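Local structure of pectinesterase (Sitophilus oryzae, 4PMH) at residues I235-T240 / F268-T273; I188-A193 / T217-E222; P11-S16 / R355-N360; Y26-S31 / S209-S214. The protein hydrolyses the methyl esters of pectin, releasing methanol and leaving free galacturonate carboxyl groups, and probably helps the rice weevil digest plant cell walls. All blocks are in the same frame, centred on the assembly; numbering follows the deposited sequence.

Contact 1 (I235-T240 / F268-T273); sequences IFESCT and FVYKST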
# COMPACT_ATOMS: atom_id res chain seq x y z
N ILE A 235 4.77 -6.93 -3.81
CA ILE A 235 6.12 -6.75 -4.33
C ILE A 235 6.27 -5.32 -4.82
O ILE A 235 5.40 -4.82 -5.55
CB ILE A 235 6.37 -7.72 -5.50
CG1 ILE A 235 6.31 -9.15 -5.00
CG2 ILE A 235 7.68 -7.41 -6.21
CD1 ILE A 235 6.04 -10.17 -6.09
N PHE A 236 7.35 -4.66 -4.41
CA PHE A 236 7.64 -3.29 -4.81
C PHE A 236 9.00 -3.30 -5.47
O PHE A 236 10.01 -3.45 -4.79
CB PHE A 236 7.69 -2.37 -3.59
CG PHE A 236 6.40 -2.27 -2.85
CD1 PHE A 236 5.47 -1.29 -3.18
CD2 PHE A 236 6.10 -3.16 -1.83
CE1 PHE A 236 4.27 -1.20 -2.49
CE2 PHE A 236 4.90 -3.07 -1.14
CZ PHE A 236 3.99 -2.09 -1.47
N GLU A 237 9.02 -3.19 -6.80
CA GLU A 237 10.27 -3.26 -7.55
C GLU A 237 10.51 -1.92 -8.25
O GLU A 237 9.62 -1.42 -8.96
CB GLU A 237 10.24 -4.42 -8.57
CG GLU A 237 11.47 -4.49 -9.44
CD GLU A 237 11.50 -5.67 -10.40
OE1 GLU A 237 10.47 -6.37 -10.58
OE2 GLU A 237 12.58 -5.90 -10.99
N SER A 238 11.70 -1.35 -8.05
CA SER A 238 12.06 -0.05 -8.62
C SER A 238 11.09 1.05 -8.21
O SER A 238 10.66 1.85 -9.01
CB SER A 238 12.20 -0.11 -10.14
OG SER A 238 13.11 -1.15 -10.48
N CYS A 239 10.77 1.07 -6.93
CA CYS A 239 9.82 2.03 -6.39
C CYS A 239 10.58 3.01 -5.52
O CYS A 239 11.73 2.77 -5.18
CB CYS A 239 8.76 1.30 -5.56
SG CYS A 239 7.52 0.43 -6.53
N THR A 240 9.93 4.13 -5.20
CA THR A 240 10.50 5.11 -4.29
C THR A 240 9.51 5.36 -3.17
O THR A 240 8.33 5.60 -3.45
CB THR A 240 10.83 6.44 -5.00
OG1 THR A 240 11.84 6.22 -5.99
CG2 THR A 240 11.35 7.49 -4.03
N PHE A 268 7.71 -7.37 -0.11
CA PHE A 268 9.04 -7.50 -0.69
C PHE A 268 9.39 -6.20 -1.41
O PHE A 268 8.74 -5.82 -2.41
CB PHE A 268 9.06 -8.66 -1.67
CG PHE A 268 10.42 -8.99 -2.21
CD1 PHE A 268 11.47 -9.31 -1.37
CD2 PHE A 268 10.63 -9.01 -3.56
CE1 PHE A 268 12.72 -9.63 -1.89
CE2 PHE A 268 11.87 -9.35 -4.09
CZ PHE A 268 12.91 -9.65 -3.26
N VAL A 269 10.39 -5.51 -0.87
CA VAL A 269 10.90 -4.27 -1.43
C VAL A 269 12.27 -4.56 -2.06
O VAL A 269 13.21 -4.96 -1.36
CB VAL A 269 11.03 -3.21 -0.33
CG1 VAL A 269 11.67 -1.96 -0.88
CG2 VAL A 269 9.67 -2.90 0.30
N TYR A 270 12.36 -4.38 -3.39
CA TYR A 270 13.51 -4.82 -4.19
C TYR A 270 13.93 -3.75 -5.22
O TYR A 270 13.10 -3.21 -5.93
CB TYR A 270 13.12 -6.09 -4.91
CG TYR A 270 14.14 -6.69 -5.84
CD1 TYR A 270 15.36 -7.13 -5.37
CD2 TYR A 270 13.84 -6.92 -7.18
CE1 TYR A 270 16.29 -7.72 -6.20
CE2 TYR A 270 14.77 -7.52 -8.03
CZ TYR A 270 15.99 -7.91 -7.53
OH TYR A 270 16.92 -8.49 -8.37
N LYS A 271 15.24 -3.46 -5.28
CA LYS A 271 15.80 -2.47 -6.17
C LYS A 271 15.03 -1.15 -6.06
O LYS A 271 14.76 -0.49 -7.05
CB LYS A 271 15.79 -2.96 -7.62
CG LYS A 271 16.49 -4.28 -7.84
CD LYS A 271 17.98 -4.14 -7.64
CE LYS A 271 18.73 -5.23 -8.39
NZ LYS A 271 20.11 -5.37 -7.88
N SER A 272 14.70 -0.77 -4.84
CA SER A 272 13.91 0.43 -4.58
C SER A 272 14.73 1.46 -3.79
O SER A 272 15.91 1.23 -3.46
CB SER A 272 12.62 0.03 -3.84
OG SER A 272 11.69 -0.61 -4.75
N THR A 273 14.12 2.63 -3.53
CA THR A 273 14.75 3.68 -2.79
C THR A 273 13.84 4.08 -1.65
O THR A 273 12.63 4.26 -1.82
CB THR A 273 14.98 4.90 -3.70
OG1 THR A 273 15.89 4.53 -4.76
CG2 THR A 273 15.54 6.08 -2.92
O HOH W 1 15.55 0.07 -9.74
O HOH W 2 14.27 3.85 -6.99
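E237 and Y270 stand abreast with their ends the same way, on adjacent coils of the parallel beta-helix on which pectin methylesterases are built. The strands beneath them, 235-237 and 268-270, run parallel within 8° and are laced by hydrogen bonds from F236 N to F268 O, Y270 N to F236 O and S238 N to Y270 O. E237 CG stands anti to the backbone N (chi1 176°) and its chain stays extended; OE2 arrives at the edge of the tyrosine ring, 4.0 Å from Y270 CE2, with the carboxylate turned 53° from the ring plane. The other oxygen, OE1, is taken by Y215 OH. On the same face of the sheet I235 CG2 meets the F268 ring at its edge, 4.3 Å from CD2. On the other face F236 and V269 cross obliquely, F236 CD2 lying 4.2 Å from V269 CG2.

Beyond the strands both segments turn, and S272 ties the corners together. Its OG accepts from C239 N at 2.9 Å and donates to Y270 O at 3.2 Å, from above that carbonyl's plane, so Y270 O takes two donors. An alanine at S272 would probably leave C239 N without this acceptor and Y270 O with one donor fewer, making the bend less firmly held. After the corner T273 N bonds to C239 O at 2.9 Å, and T240 and T273 run side by side, T240 OG1 coming 4.1 Å from T273 CB.

Contact 2 (I188-A193 / T217-E222); sequences IQIHNA and TNTYIE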
# COMPACT_ATOMS: atom_id res chain seq x y z
N ILE A 188 -3.23 -7.67 -8.60
CA ILE A 188 -3.25 -6.24 -8.87
C ILE A 188 -1.86 -5.76 -9.28
O ILE A 188 -0.84 -6.12 -8.66
CB ILE A 188 -3.68 -5.42 -7.64
CG1 ILE A 188 -4.94 -6.00 -7.01
CG2 ILE A 188 -3.94 -3.97 -8.04
CD1 ILE A 188 -6.05 -6.31 -7.98
N GLN A 189 -1.80 -4.92 -10.30
CA GLN A 189 -0.55 -4.40 -10.80
C GLN A 189 -0.65 -2.89 -10.78
O GLN A 189 -1.61 -2.32 -11.31
CB GLN A 189 -0.31 -4.89 -12.22
CG GLN A 189 -0.25 -6.40 -12.38
CD GLN A 189 -0.20 -6.80 -13.85
OE1 GLN A 189 -1.21 -7.15 -14.44
NE2 GLN A 189 0.97 -6.70 -14.46
N ILE A 190 0.33 -2.24 -10.16
CA ILE A 190 0.40 -0.77 -10.10
C ILE A 190 1.71 -0.36 -10.75
O ILE A 190 2.79 -0.75 -10.28
CB ILE A 190 0.40 -0.27 -8.65
CG1 ILE A 190 -0.83 -0.74 -7.89
CG2 ILE A 190 0.49 1.24 -8.61
CD1 ILE A 190 -0.78 -2.19 -7.48
N HIS A 191 1.66 0.40 -11.84
CA HIS A 191 2.85 0.67 -12.62
C HIS A 191 2.96 2.13 -12.99
O HIS A 191 2.02 2.71 -13.53
CB HIS A 191 2.85 -0.20 -13.87
CG HIS A 191 4.01 0.03 -14.78
ND1 HIS A 191 5.32 -0.17 -14.39
CD2 HIS A 191 4.06 0.36 -16.10
CE1 HIS A 191 6.12 0.08 -15.41
NE2 HIS A 191 5.39 0.40 -16.46
N ASN A 192 4.10 2.75 -12.68
CA ASN A 192 4.34 4.13 -13.05
C ASN A 192 3.30 5.07 -12.43
O ASN A 192 2.72 5.90 -13.09
CB ASN A 192 4.39 4.29 -14.57
CG ASN A 192 4.93 5.65 -15.01
OD1 ASN A 192 5.85 6.21 -14.39
ND2 ASN A 192 4.36 6.19 -16.08
N ALA A 193 3.09 4.94 -11.13
CA ALA A 193 2.07 5.70 -10.44
C ALA A 193 2.68 6.46 -9.30
O ALA A 193 3.85 6.25 -8.93
CB ALA A 193 0.98 4.76 -9.93
N THR A 217 5.51 -1.48 -9.64
CA THR A 217 6.71 -1.20 -10.40
C THR A 217 6.77 0.28 -10.73
O THR A 217 5.74 0.89 -11.04
CB THR A 217 6.73 -1.99 -11.73
OG1 THR A 217 5.44 -1.93 -12.34
CG2 THR A 217 7.07 -3.43 -11.46
N ASN A 218 7.97 0.84 -10.65
CA ASN A 218 8.22 2.22 -11.02
C ASN A 218 7.25 3.20 -10.40
O ASN A 218 6.77 4.09 -11.05
CB ASN A 218 8.24 2.34 -12.54
CG ASN A 218 9.25 1.41 -13.17
OD1 ASN A 218 9.04 0.19 -13.24
ND2 ASN A 218 10.36 1.96 -13.60
N THR A 219 7.00 3.03 -9.12
CA THR A 219 5.95 3.76 -8.44
C THR A 219 6.51 4.52 -7.23
O THR A 219 7.40 4.02 -6.50
CB THR A 219 4.80 2.78 -8.11
OG1 THR A 219 4.13 2.44 -9.33
CG2 THR A 219 3.79 3.38 -7.12
N TYR A 220 5.98 5.72 -7.05
CA TYR A 220 6.36 6.68 -6.02
C TYR A 220 5.27 6.73 -4.94
O TYR A 220 4.09 6.95 -5.24
CB TYR A 220 6.51 8.09 -6.64
CG TYR A 220 6.79 9.19 -5.64
CD1 TYR A 220 8.09 9.45 -5.20
CD2 TYR A 220 5.74 9.95 -5.10
CE1 TYR A 220 8.34 10.46 -4.28
CE2 TYR A 220 6.00 10.96 -4.16
CZ TYR A 220 7.29 11.21 -3.76
OH TYR A 220 7.54 12.18 -2.82
N ILE A 221 5.67 6.53 -3.70
CA ILE A 221 4.75 6.43 -2.60
C ILE A 221 5.25 7.31 -1.45
O ILE A 221 6.39 7.14 -1.00
CB ILE A 221 4.61 4.96 -2.11
CG1 ILE A 221 4.32 4.02 -3.28
CG2 ILE A 221 3.53 4.84 -1.04
CD1 ILE A 221 4.49 2.56 -2.95
N GLU A 222 4.40 8.22 -0.96
CA GLU A 222 4.79 9.08 0.14
C GLU A 222 3.80 9.09 1.28
O GLU A 222 2.62 8.86 1.10
CB GLU A 222 5.08 10.54 -0.32
CG GLU A 222 3.95 11.28 -1.00
CD GLU A 222 4.29 12.74 -1.38
OE1 GLU A 222 3.40 13.59 -1.18
OE2 GLU A 222 5.41 13.04 -1.88
O HOH W 3 3.38 -3.50 -11.77
O HOH W 4 6.12 7.21 -10.75
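A193 and T219 make the close-packed half of this contact, where two neighbouring coils of the parallel beta-helix turn from one sheet into the next. T219 CG2 sits 3.4 Å from A193 O, and T219 OG1 takes the A193 N-H at 3.3 Å. That hydroxyl gives its own proton to T217 O, 2.8 Å from OG1, reaching it from above the carbonyl plane (53° out of it). T217 O also accepts from N192 N, so one carbonyl serves both segments at the corner. I190 CG2 lies 3.9 Å from T219 OG1. N192 and N218 form matching corners, each with positive phi, and Y220 N to A193 O picks up the pairing in the next sheet.

The other half is more open to solvent. Here H191 and T217 cross, with H191 ND1 and T217 OG1 hydrogen-bonded at 2.7 Å. T217 OG1 is placed for this by lying between its own backbone N and carbonyl carbon (chi1 44°). N218, itself exposed, runs beside the imidazole with its amide nearly perpendicular, 83° between the planes, and brings OD1 to the ring's edge, 3.6 Å from H191 CE1. N192 CB lies over the centre of one face of that ring. Waters add second donors to carbonyls already bonded across the contact: one links I190 O and T217 OG1, and another reaches the A193 corner as well, donating to A193 O at 3.1 Å and to N218 O at 3.2 Å.

Contact 3 (P11-S16 / R355-N360); sequences PILTAS and RFWEYN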
# COMPACT_ATOMS: atom_id res chain seq x y z
N PRO A 11 18.31 -7.40 12.06
CA PRO A 11 18.70 -8.68 11.48
C PRO A 11 18.84 -8.61 9.97
O PRO A 11 18.09 -7.90 9.29
CB PRO A 11 17.58 -9.63 11.90
CG PRO A 11 16.46 -8.79 12.38
CD PRO A 11 16.97 -7.42 12.68
N ILE A 12 19.82 -9.35 9.47
CA ILE A 12 20.15 -9.39 8.06
C ILE A 12 20.15 -10.83 7.59
O ILE A 12 20.73 -11.69 8.23
CB ILE A 12 21.58 -8.81 7.79
CG1 ILE A 12 21.69 -7.39 8.35
CG2 ILE A 12 21.95 -8.88 6.31
CD1 ILE A 12 20.77 -6.35 7.73
N LEU A 13 19.50 -11.09 6.47
CA LEU A 13 19.47 -12.42 5.88
C LEU A 13 20.87 -12.86 5.40
O LEU A 13 21.66 -12.05 4.92
CB LEU A 13 18.53 -12.45 4.68
CG LEU A 13 17.04 -12.17 4.89
CD1 LEU A 13 16.30 -12.28 3.56
CD2 LEU A 13 16.40 -13.08 5.92
N THR A 14 21.13 -14.16 5.51
CA THR A 14 22.30 -14.75 4.91
C THR A 14 22.12 -14.85 3.42
O THR A 14 20.98 -14.82 2.93
CB THR A 14 22.57 -16.16 5.48
OG1 THR A 14 21.52 -17.06 5.10
CG2 THR A 14 22.67 -16.11 7.00
N ALA A 15 23.22 -15.02 2.69
CA ALA A 15 23.14 -15.21 1.24
C ALA A 15 22.22 -16.37 0.86
O ALA A 15 21.50 -16.31 -0.14
CB ALA A 15 24.53 -15.43 0.65
N SER A 16 22.27 -17.43 1.66
CA SER A 16 21.47 -18.63 1.41
C SER A 16 19.98 -18.35 1.63
O SER A 16 19.13 -18.65 0.80
CB SER A 16 21.95 -19.73 2.37
OG SER A 16 21.38 -20.96 2.06
N ARG A 355 9.25 -10.34 11.86
CA ARG A 355 9.71 -10.89 10.58
C ARG A 355 10.08 -9.77 9.63
O ARG A 355 9.64 -9.74 8.47
CB ARG A 355 8.65 -11.81 9.93
CG ARG A 355 7.97 -12.84 10.86
CD ARG A 355 6.48 -13.00 10.47
NE ARG A 355 6.43 -13.96 9.43
CZ ARG A 355 5.42 -14.23 8.62
NH1 ARG A 355 4.24 -13.61 8.68
NH2 ARG A 355 5.64 -15.18 7.73
N PHE A 356 10.90 -8.86 10.12
CA PHE A 356 11.43 -7.78 9.32
C PHE A 356 12.90 -8.05 9.04
O PHE A 356 13.68 -8.23 9.97
CB PHE A 356 11.31 -6.45 10.07
CG PHE A 356 9.91 -6.11 10.52
CD1 PHE A 356 8.80 -6.51 9.80
CD2 PHE A 356 9.73 -5.36 11.66
CE1 PHE A 356 7.53 -6.18 10.22
CE2 PHE A 356 8.46 -5.03 12.10
CZ PHE A 356 7.36 -5.44 11.38
N TRP A 357 13.27 -8.11 7.77
CA TRP A 357 14.63 -8.50 7.40
C TRP A 357 15.16 -7.68 6.25
O TRP A 357 14.41 -7.11 5.48
CB TRP A 357 14.70 -9.98 6.98
CG TRP A 357 13.83 -10.92 7.78
CD1 TRP A 357 12.55 -11.33 7.47
CD2 TRP A 357 14.19 -11.61 8.97
NE1 TRP A 357 12.09 -12.20 8.42
CE2 TRP A 357 13.07 -12.40 9.35
CE3 TRP A 357 15.33 -11.62 9.77
CZ2 TRP A 357 13.07 -13.19 10.51
CZ3 TRP A 357 15.33 -12.40 10.91
CH2 TRP A 357 14.20 -13.19 11.26
N GLU A 358 16.48 -7.66 6.12
CA GLU A 358 17.12 -6.98 4.99
C GLU A 358 18.15 -7.88 4.34
O GLU A 358 18.66 -8.78 4.98
CB GLU A 358 17.83 -5.75 5.48
CG GLU A 358 16.91 -4.66 5.99
CD GLU A 358 17.73 -3.58 6.63
OE1 GLU A 358 17.74 -3.55 7.86
OE2 GLU A 358 18.41 -2.82 5.91
N TYR A 359 18.51 -7.59 3.09
CA TYR A 359 19.63 -8.27 2.45
C TYR A 359 20.26 -7.33 1.44
O TYR A 359 19.58 -6.89 0.51
CB TYR A 359 19.16 -9.52 1.70
CG TYR A 359 20.28 -10.21 0.92
CD1 TYR A 359 21.32 -10.84 1.59
CD2 TYR A 359 20.29 -10.24 -0.47
CE1 TYR A 359 22.35 -11.47 0.90
CE2 TYR A 359 21.33 -10.87 -1.17
CZ TYR A 359 22.35 -11.47 -0.47
OH TYR A 359 23.39 -12.11 -1.13
N ASN A 360 21.54 -7.02 1.61
CA ASN A 360 22.33 -6.37 0.57
C ASN A 360 21.81 -5.00 0.14
O ASN A 360 21.78 -4.66 -1.04
CB ASN A 360 22.40 -7.31 -0.64
CG ASN A 360 23.57 -7.02 -1.55
OD1 ASN A 360 24.53 -6.36 -1.15
ND2 ASN A 360 23.51 -7.53 -2.77
O HOH W 5 16.69 -5.53 9.53
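L13 packs against W357 and Y359 where an N-terminal segment of the chain meets a C-terminal strand; L13 and Y359 bury the most surface here, followed equally by W357 and P11. The leucine side chain crosses that of W357 at about a right angle; L13 CD2 rests 3.7 Å from W357 CB and reaches on to CG of the indole. Its backbone is fastened too, by a hydrogen bond from L13 N to E358 O at 2.9 Å.

Y359 continues the contact in the other direction. Its CG is anti to the backbone N (chi1 176°), and from there the ring extends beside the start of helix 15-18. L13 O comes to the ring's edge, 3.6 Å from Y359 CD1, while A15 CA lies 3.8 Å from Y359 CE1. N360 CB stands over one face of this ring, toward its rim.

At the far end P11 crosses the indole, P11 CB lying 3.7 Å from W357 CE3. A water donates to both P11 O and E358 OE1, and OE1 is also salt-bridged to R10. I12 CD1 packs on E358 CB at 3.8 Å. The side chain of F356 comes within about 5 Å of that of R290, which probably binds substrate, as in related enzymes.

T14 starts helix 15-18 with a capping box, its OG1 capping a backbone N beyond the segment and its N bonded to E17 OE1. Strand 355-359 is the last of its parallel sheet in the beta-helix, hydrogen-bonded to strand 311-315, whose I313 L13 also touches.

Contact 4 (Y26-S31 / S209-S214); sequences YLQGWS and SSVERS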
# COMPACT_ATOMS: atom_id res chain seq x y z
N TYR A 26 7.91 -14.51 -4.20
CA TYR A 26 6.74 -13.75 -3.73
C TYR A 26 5.51 -13.84 -4.67
O TYR A 26 4.35 -13.76 -4.23
CB TYR A 26 7.16 -12.29 -3.46
CG TYR A 26 7.73 -12.05 -2.09
CD1 TYR A 26 9.08 -12.28 -1.80
CD2 TYR A 26 6.93 -11.55 -1.06
CE1 TYR A 26 9.59 -12.06 -0.54
CE2 TYR A 26 7.44 -11.33 0.20
CZ TYR A 26 8.76 -11.59 0.46
OH TYR A 26 9.25 -11.36 1.71
N LEU A 27 5.76 -14.01 -5.96
CA LEU A 27 4.70 -14.13 -6.95
C LEU A 27 3.92 -15.44 -6.82
O LEU A 27 2.76 -15.51 -7.23
CB LEU A 27 5.27 -14.01 -8.38
CG LEU A 27 5.59 -12.61 -8.90
CD1 LEU A 27 6.45 -12.72 -10.17
CD2 LEU A 27 4.32 -11.82 -9.16
N GLN A 28 4.55 -16.48 -6.27
CA GLN A 28 3.86 -17.70 -5.92
C GLN A 28 3.12 -18.29 -7.11
O GLN A 28 1.99 -18.72 -7.01
CB GLN A 28 2.89 -17.44 -4.75
CG GLN A 28 3.55 -17.04 -3.45
CD GLN A 28 2.56 -16.46 -2.45
OE1 GLN A 28 1.78 -17.19 -1.85
NE2 GLN A 28 2.59 -15.13 -2.28
N GLY A 29 3.76 -18.29 -8.27
CA GLY A 29 3.18 -18.88 -9.47
C GLY A 29 2.43 -17.90 -10.35
O GLY A 29 2.17 -18.19 -11.52
N TRP A 30 2.07 -16.74 -9.81
CA TRP A 30 1.45 -15.72 -10.64
C TRP A 30 2.47 -15.18 -11.65
O TRP A 30 3.59 -14.86 -11.31
CB TRP A 30 0.87 -14.58 -9.79
CG TRP A 30 0.34 -13.44 -10.58
CD1 TRP A 30 -0.30 -13.48 -11.80
CD2 TRP A 30 0.38 -12.06 -10.21
NE1 TRP A 30 -0.66 -12.21 -12.20
CE2 TRP A 30 -0.25 -11.32 -11.24
CE3 TRP A 30 0.88 -11.37 -9.10
CZ2 TRP A 30 -0.37 -9.92 -11.20
CZ3 TRP A 30 0.74 -9.99 -9.05
CH2 TRP A 30 0.13 -9.28 -10.09
N SER A 31 2.05 -15.11 -12.91
CA SER A 31 2.87 -14.55 -13.97
C SER A 31 2.15 -13.29 -14.50
O SER A 31 1.22 -13.38 -15.30
CB SER A 31 3.06 -15.58 -15.04
OG SER A 31 1.86 -16.30 -15.27
N SER A 209 -7.80 -13.28 1.57
CA SER A 209 -7.28 -14.37 0.76
C SER A 209 -5.89 -14.81 1.19
O SER A 209 -5.02 -13.99 1.47
CB SER A 209 -7.28 -14.02 -0.72
OG SER A 209 -6.85 -15.14 -1.48
N SER A 210 -5.69 -16.12 1.24
CA SER A 210 -4.39 -16.69 1.54
C SER A 210 -3.39 -16.27 0.47
O SER A 210 -2.21 -16.12 0.75
CB SER A 210 -4.49 -18.22 1.59
OG SER A 210 -5.15 -18.62 2.78
N VAL A 211 -3.90 -16.09 -0.74
CA VAL A 211 -3.13 -15.62 -1.87
C VAL A 211 -3.76 -14.30 -2.36
O VAL A 211 -4.81 -14.30 -3.00
CB VAL A 211 -3.12 -16.72 -2.95
CG1 VAL A 211 -2.62 -16.21 -4.29
CG2 VAL A 211 -2.27 -17.89 -2.47
N GLU A 212 -3.12 -13.19 -2.02
CA GLU A 212 -3.60 -11.84 -2.36
C GLU A 212 -2.38 -11.03 -2.76
O GLU A 212 -1.76 -10.37 -1.94
CB GLU A 212 -4.33 -11.19 -1.18
CG GLU A 212 -5.12 -9.93 -1.56
CD GLU A 212 -5.72 -9.19 -0.37
OE1 GLU A 212 -5.85 -9.77 0.72
OE2 GLU A 212 -6.06 -8.00 -0.51
N ARG A 213 -2.05 -11.11 -4.05
CA ARG A 213 -0.78 -10.63 -4.57
C ARG A 213 -0.93 -9.32 -5.34
O ARG A 213 -1.87 -9.13 -6.10
CB ARG A 213 -0.17 -11.68 -5.49
CG ARG A 213 0.13 -12.99 -4.77
CD ARG A 213 0.35 -14.12 -5.74
NE ARG A 213 -0.88 -14.52 -6.41
CZ ARG A 213 -1.06 -15.69 -7.05
NH1 ARG A 213 -0.08 -16.59 -7.13
NH2 ARG A 213 -2.24 -15.95 -7.61
N SER A 214 0.03 -8.43 -5.12
CA SER A 214 0.08 -7.15 -5.85
C SER A 214 1.52 -6.85 -6.22
O SER A 214 2.44 -7.26 -5.52
CB SER A 214 -0.56 -5.99 -5.06
OG SER A 214 -0.11 -5.92 -3.72
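L27, whose carbonyl receives R213, lies at the helix 23-27 side of a type I' turn that it opens and W30 closes, beside the start of strand 213-217 in the parallel beta-helix. Q28 and G29 both take positive phi (56° and 94°); at G29 a CB would press on Q28 O. W30 N bonds back to L27 O at 2.9 Å. Facing the turn, segment 209-214 straightens from a loop into the strand.

R213 points into the turn. Its chain bends at chi3 (-71°), which sets NE, and NH1 then donates to L27 O at 3.0 Å in a bent bond, L27 O lying out of the guanidinium plane. L27 O therefore has two donors, R213 NH1 and W30 N. The guanidinium is sandwiched: W30 CB lies 3.4 Å above one face and V211 CG1 3.1 Å above the opposite one, both offset toward the rim. NH2 forms a salt bridge with D186, so the cation both pins the turn and meets a charge. An alanine at R213 would probably leave D186 without this partner, L27 O with one donor fewer, and a gap between V211 and W30.

Q28 adds a bond within the turn segment, NE2 donating to Y26 O at 3.0 Å, and NE2 also bonds to S233 OG. The W30 and R213 side chains run antiparallel alongside each other, and W30 CE3 comes to 3.8 Å from R213 CB.

In the fold
Contacts 1 and 2 are the same kind of corner on successive coils, and they join directly: T240 N bonds to T219 O and probably T240 O to I221 N. In each a hydroxyl, S272 or T219, binds backbone at the bend, but contact 1 adds aromatic and aliphatic pairs while contact 2 has a half more open to solvent. Contact 4 sits at the start of strand 213-217, neighbour of 188-191 and 233-237, where a charged arginine holds a turn; its S214 O accepts from I235 N, and Y26 packs on F268. These three are partly buried. Contact 3, about 22 Å from the chain's centre, touches none of them; although peripheral it is buried, and mainly apolar.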